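Local coordinates for peptidase S8 and S53, subtilisin, kexin, sedolisin (Mycobacterium smegmatis, PDB 4KG7), which probably cleaves proteins as a subtilisin-type serine endopeptidase, the mycosin MycP3 of the ESX-3 type VII secretion system, at residues A[30-34]-A[100-104]; A[91-97]-A[132-137]. One frame throughout, in Å; residues are numbered along the deposited sequence. Where two conformers were deposited one is given.

Overall arrangement
Two contacts fasten the same connection, the loop between strand 85-90 and helix 104-113, to other parts of a subtilisin fold. Contact 2 deals with its start, held against the end of strand 129-134 in the parallel sheet; contact 1 deals with its end, tied to the loop that follows strand 26-28. Both are mostly buried, their centres about 13 Å apart, although each has partly exposed residues. Their chemistry differs with place: loop against loop relies on a covalent disulfide and one backbone bond, whereas loop against strand uses a salt bridge, polar bonds and apolar packing. They meet where Asp-102 of contact 1 and Ser-137 of contact 2 approach each other, probably through a hydrogen bond.

Contact 1 (A[30-34]-A[100-104]); sequences SECIT and DCDGH
The peptide carbonyl of Cys-101 is met obliquely by Ile-33, whose N lies 2.8 Å from Cys-101 O and is tilted 34° out of the carbonyl plane, yet the N-H points almost straight at the oxygen. A second flat group, the carboxylate of Asp-100, takes its donors over one face: Asp-102 N at 3.0 Å and Gly-103 N at 2.9 Å both reach Asp-100 OD1 from the same side of its plane. Thr-74 also bonds to that oxygen and Thr-106 to the other, so the group is held through both oxygens. The bond from Asp-102 N closes an Asx turn, and with that from Gly-103 N makes an Asx motif; Gly-103 stands at the N-cap of helix 104-113. His-104, predicted to be the histidine of the subtilase charge relay, hydrogen-bonds through ND1 to Asp-73, the predicted aspartate. The covalent link is made by Cys-101, the residue inside this turn. Cys-101 carries SG opposite its own backbone N (chi1 -176°), Cys-32 carries SG beside its N, and the sulfurs join at 2.0 Å with a nearly perpendicular twist of -95° about the S-S bond. Beside it, Ile-33 lays CG2 3.7 Å from Asp-102 O, while its side chain touches Leu-305 and Pro-306. A water sits 2.9 Å from Ile-33 O and 3.1 Å from Asp-100 O, two carbonyl oxygens that also receive the amide of Asn-295.

Contact 2 (A[91-97]-A[132-137]); sequences YIESTDG and SIRQNS
Arg-134 and Glu-93 supply the charged part of this contact. Arg-134 bends at chi3 (70°), and its NH2 meets Glu-93 OE1 at 2.9 Å, at the edge of the guanidinium and in its plane. The carboxylate offers its anti lone pair and is turned 55° from the guanidinium. A water bridges Arg-134 NH1 and the same oxygen, while Asp-90 gives NH2 a second salt bridge; sharing NH2 between two carboxylates fixes the guanidinium's rotation. Two neutral hydrogen bonds lie to the two sides of Glu-93 in sequence: Tyr-91 N to Arg-134 O at 2.8 Å, and Ser-132 OG, as donor, to Gly-97 O at 2.6 Å.

Van der Waals packing adds to these bonds. Ile-92 sets CB over one guanidinium face, 4.0 Å from Arg-134 NE, and extends CD1 to 3.7 Å from Asn-136 OD1. In the apolar pair, the Tyr-91 ring runs alongside Ile-133 and receives its CG2 near the ring plane, 3.5 Å from CE1.

In the parallel sheet, outermost strand 85-90 lies beside strand 129-134, and loop 91-97 turns back over the end of the latter. Phe-140 of strand 140-142 touches Ile-92, Glu-93 and Arg-134, while Tyr-91 rests on helix 150-170.

Contact 1 (A[30-34]-A[100-104])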
loop_
_atom_site.group_PDB
_atom_site.type_symbol
_atom_site.label_atom_id
_atom_site.label_comp_id
_atom_site.label_asym_id
_atom_site.label_seq_id
_atom_site.Cartn_x
_atom_site.Cartn_y
_atom_site.Cartn_z
ATOM N N SER A 30 -2.270 -8.390 21.938
ATOM C CA SER A 30 -3.134 -7.222 22.135
ATOM C C SER A 30 -4.508 -7.577 21.619
ATOM O O SER A 30 -4.638 -8.350 20.656
ATOM C CB SER A 30 -2.630 -6.027 21.316
ATOM O OG SER A 30 -1.596 -5.357 21.990
ATOM N N GLU A 31 -5.520 -6.986 22.241
ATOM C CA GLU A 31 -6.903 -7.153 21.817
ATOM C C GLU A 31 -7.087 -6.641 20.390
ATOM O O GLU A 31 -6.526 -5.627 20.023
ATOM C CB GLU A 31 -7.814 -6.364 22.766
ATOM C CG GLU A 31 -9.304 -6.517 22.525
ATOM C CD GLU A 31 -10.156 -5.732 23.522
ATOM O OE1 GLU A 31 -9.597 -5.066 24.421
ATOM O OE2 GLU A 31 -11.402 -5.781 23.401
ATOM N N CYS A 32 -7.911 -7.327 19.613
ATOM C CA CYS A 32 -8.264 -6.820 18.291
ATOM C C CYS A 32 -8.973 -5.461 18.362
ATOM O O CYS A 32 -9.630 -5.113 19.340
ATOM C CB CYS A 32 -9.171 -7.787 17.558
ATOM S SG CYS A 32 -8.443 -9.399 17.201
ATOM N N ILE A 33 -8.847 -4.734 17.265
ATOM C CA ILE A 33 -9.324 -3.367 17.076
ATOM C C ILE A 33 -10.272 -3.380 15.879
ATOM O O ILE A 33 -10.067 -4.124 14.913
ATOM C CB ILE A 33 -8.090 -2.460 16.746
ATOM C CG1 ILE A 33 -7.194 -2.385 17.978
ATOM C CG2 ILE A 33 -8.466 -1.060 16.296
ATOM C CD1 ILE A 33 -7.961 -2.094 19.219
ATOM N N THR A 34 -11.300 -2.550 15.940
ATOM C CA THR A 34 -12.102 -2.205 14.799
ATOM C C THR A 34 -12.097 -0.699 14.588
ATOM O O THR A 34 -11.979 0.069 15.559
ATOM C CB THR A 34 -13.545 -2.690 14.934
ATOM O OG1 THR A 34 -14.153 -2.127 16.109
ATOM C CG2 THR A 34 -13.583 -4.221 15.030
ATOM N N ASP A 100 -9.490 -9.721 9.956
ATOM C CA ASP A 100 -8.711 -8.528 10.200
ATOM C C ASP A 100 -8.867 -8.097 11.662
ATOM O O ASP A 100 -9.900 -7.552 12.042
ATOM C CB ASP A 100 -9.209 -7.434 9.258
ATOM C CG ASP A 100 -8.427 -6.139 9.381
ATOM O OD1 ASP A 100 -7.413 -6.114 10.123
ATOM O OD2 ASP A 100 -8.856 -5.142 8.765
ATOM N N CYS A 101 -7.818 -8.313 12.437
ATOM C CA CYS A 101 -7.799 -7.993 13.869
ATOM C C CYS A 101 -7.368 -6.541 14.115
ATOM O O CYS A 101 -7.356 -6.075 15.251
ATOM C CB CYS A 101 -6.841 -8.993 14.549
ATOM S SG CYS A 101 -6.636 -8.983 16.355
ATOM N N ASP A 102 -7.055 -5.803 13.045
ATOM C CA ASP A 102 -6.449 -4.466 13.153
ATOM C C ASP A 102 -7.305 -3.364 12.549
ATOM O O ASP A 102 -7.298 -2.235 13.017
ATOM C CB ASP A 102 -5.112 -4.450 12.420
ATOM C CG ASP A 102 -4.082 -5.297 13.098
ATOM O OD1 ASP A 102 -3.376 -4.760 13.973
ATOM O OD2 ASP A 102 -3.987 -6.503 12.792
ATOM N N GLY A 103 -8.013 -3.674 11.487
ATOM C CA GLY A 103 -8.858 -2.708 10.796
ATOM C C GLY A 103 -8.215 -2.168 9.527
ATOM O O GLY A 103 -8.887 -1.571 8.666
ATOM N N HIS A 104 -6.904 -2.328 9.431
ATOM C CA HIS A 104 -6.125 -1.622 8.423
ATOM C C HIS A 104 -6.335 -2.186 7.028
ATOM O O HIS A 104 -6.663 -1.467 6.063
ATOM C CB HIS A 104 -4.662 -1.684 8.831
ATOM C CG HIS A 104 -3.780 -0.805 8.021
ATOM N ND1 HIS A 104 -3.135 -1.240 6.888
ATOM C CD2 HIS A 104 -3.440 0.493 8.175
ATOM C CE1 HIS A 104 -2.463 -0.237 6.359
ATOM N NE2 HIS A 104 -2.641 0.829 7.112
HETATM O O HOH W 1 -11.049 -6.852 14.853
#

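Contact 2 (A[91-97]-A[132-137])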
loop_
_atom_site.group_PDB
_atom_site.type_symbol
_atom_site.label_atom_id
_atom_site.label_comp_id
_atom_site.label_asym_id
_atom_site.label_seq_id
_atom_site.Cartn_x
_atom_site.Cartn_y
_atom_site.Cartn_z
ATOM N N TYR A 91 0.172 -15.217 7.175
ATOM C CA TYR A 91 1.577 -15.344 7.589
ATOM C C TYR A 91 1.709 -15.097 9.099
ATOM O O TYR A 91 2.824 -15.067 9.600
ATOM C CB TYR A 91 2.468 -14.350 6.814
ATOM C CG TYR A 91 2.627 -14.812 5.394
ATOM C CD1 TYR A 91 1.632 -14.551 4.442
ATOM C CD2 TYR A 91 3.705 -15.572 5.015
ATOM C CE1 TYR A 91 1.754 -15.013 3.132
ATOM C CE2 TYR A 91 3.833 -16.035 3.718
ATOM C CZ TYR A 91 2.855 -15.750 2.782
ATOM O OH TYR A 91 2.955 -16.233 1.490
ATOM N N ILE A 92 0.579 -14.990 9.803
ATOM C CA ILE A 92 0.551 -14.712 11.260
ATOM C C ILE A 92 -0.034 -15.916 11.998
ATOM O O ILE A 92 0.663 -16.568 12.773
ATOM C CB ILE A 92 -0.219 -13.420 11.580
ATOM C CG1 ILE A 92 0.481 -12.195 10.958
ATOM C CG2 ILE A 92 -0.316 -13.237 13.077
ATOM C CD1 ILE A 92 1.819 -11.816 11.556
ATOM N N GLU A 93 -1.296 -16.222 11.714
ATOM C CA GLU A 93 -1.928 -17.453 12.164
ATOM C C GLU A 93 -2.129 -18.359 10.948
ATOM O O GLU A 93 -1.378 -18.257 9.972
ATOM C CB GLU A 93 -3.248 -17.155 12.885
ATOM C CG GLU A 93 -3.134 -16.208 14.077
ATOM C CD GLU A 93 -4.462 -15.972 14.754
ATOM O OE1 GLU A 93 -5.365 -15.389 14.119
ATOM O OE2 GLU A 93 -4.612 -16.362 15.943
ATOM N N SER A 94 -3.160 -19.206 10.986
ATOM C CA SER A 94 -3.435 -20.150 9.898
ATOM C C SER A 94 -4.810 -19.908 9.295
ATOM O O SER A 94 -5.464 -20.841 8.779
ATOM C CB SER A 94 -3.311 -21.597 10.400
ATOM O OG SER A 94 -4.168 -21.843 11.500
ATOM N N THR A 95 -5.255 -18.660 9.351
ATOM C CA THR A 95 -6.533 -18.268 8.764
ATOM C C THR A 95 -6.406 -18.187 7.246
ATOM O O THR A 95 -5.335 -18.360 6.678
ATOM C CB THR A 95 -7.069 -16.906 9.320
ATOM O OG1 THR A 95 -6.300 -15.814 8.789
ATOM C CG2 THR A 95 -7.048 -16.870 10.839
ATOM N N ASP A 96 -7.515 -17.834 6.605
ATOM C CA ASP A 96 -7.608 -17.703 5.157
ATOM C C ASP A 96 -7.283 -16.304 4.663
ATOM O O ASP A 96 -7.331 -16.034 3.474
ATOM C CB ASP A 96 -9.013 -18.126 4.692
ATOM C CG ASP A 96 -10.143 -17.317 5.332
ATOM O OD1 ASP A 96 -9.878 -16.380 6.124
ATOM O OD2 ASP A 96 -11.316 -17.687 5.055
ATOM N N GLY A 97 -6.931 -15.408 5.571
ATOM C CA GLY A 97 -6.680 -14.048 5.187
ATOM C C GLY A 97 -7.893 -13.140 5.308
ATOM O O GLY A 97 -7.787 -11.935 5.041
ATOM N N SER A 132 -7.073 -11.184 -0.376
ATOM C CA SER A 132 -6.489 -10.757 0.899
ATOM C C SER A 132 -5.462 -11.754 1.423
ATOM O O SER A 132 -5.787 -12.903 1.673
ATOM C CB SER A 132 -7.558 -10.640 1.963
ATOM O OG SER A 132 -6.949 -10.274 3.172
ATOM N N ILE A 133 -4.235 -11.277 1.607
ATOM C CA ILE A 133 -3.145 -12.064 2.202
ATOM C C ILE A 133 -2.762 -11.343 3.488
ATOM O O ILE A 133 -2.299 -10.189 3.454
ATOM C CB ILE A 133 -1.914 -12.131 1.272
ATOM C CG1 ILE A 133 -2.283 -12.833 -0.038
ATOM C CG2 ILE A 133 -0.763 -12.867 1.941
ATOM C CD1 ILE A 133 -1.199 -12.711 -1.095
ATOM N N ARG A 134 -2.978 -11.973 4.628
ATOM C CA ARG A 134 -2.573 -11.341 5.870
ATOM C C ARG A 134 -1.085 -11.601 6.075
ATOM O O ARG A 134 -0.662 -12.691 6.407
ATOM C CB ARG A 134 -3.360 -11.800 7.121
ATOM C CG ARG A 134 -2.834 -11.084 8.373
ATOM C CD ARG A 134 -3.739 -11.155 9.577
ATOM N NE ARG A 134 -3.817 -12.488 10.150
ATOM C CZ ARG A 134 -4.461 -12.769 11.271
ATOM N NH1 ARG A 134 -5.024 -11.800 11.979
ATOM N NH2 ARG A 134 -4.505 -14.026 11.708
ATOM N N GLN A 135 -0.293 -10.563 5.871
ATOM C CA GLN A 135 1.160 -10.650 5.965
ATOM C C GLN A 135 1.706 -10.158 7.279
ATOM O O GLN A 135 2.823 -10.540 7.666
ATOM C CB GLN A 135 1.794 -9.912 4.762
ATOM C CG GLN A 135 3.312 -9.902 4.713
ATOM C CD GLN A 135 3.934 -8.715 5.440
ATOM O OE1 GLN A 135 3.291 -7.667 5.637
ATOM N NE2 GLN A 135 5.179 -8.872 5.882
ATOM N N ASN A 136 0.950 -9.320 7.975
ATOM C CA ASN A 136 1.409 -8.841 9.276
ATOM C C ASN A 136 0.313 -8.343 10.150
ATOM O O ASN A 136 -0.797 -8.079 9.690
ATOM C CB ASN A 136 2.494 -7.776 9.137
ATOM C CG ASN A 136 3.551 -7.850 10.273
ATOM O OD1 ASN A 136 3.402 -8.510 11.365
ATOM N ND2 ASN A 136 4.669 -7.163 10.010
ATOM N N SER A 137 0.601 -8.264 11.437
ATOM C CA SER A 137 -0.303 -7.638 12.407
ATOM C C SER A 137 0.514 -7.280 13.620
ATOM O O SER A 137 1.172 -8.153 14.174
ATOM C CB SER A 137 -1.417 -8.578 12.838
ATOM O OG SER A 137 -2.077 -8.006 13.998
HETATM O O HOH W 2 -6.474 -12.761 14.239
#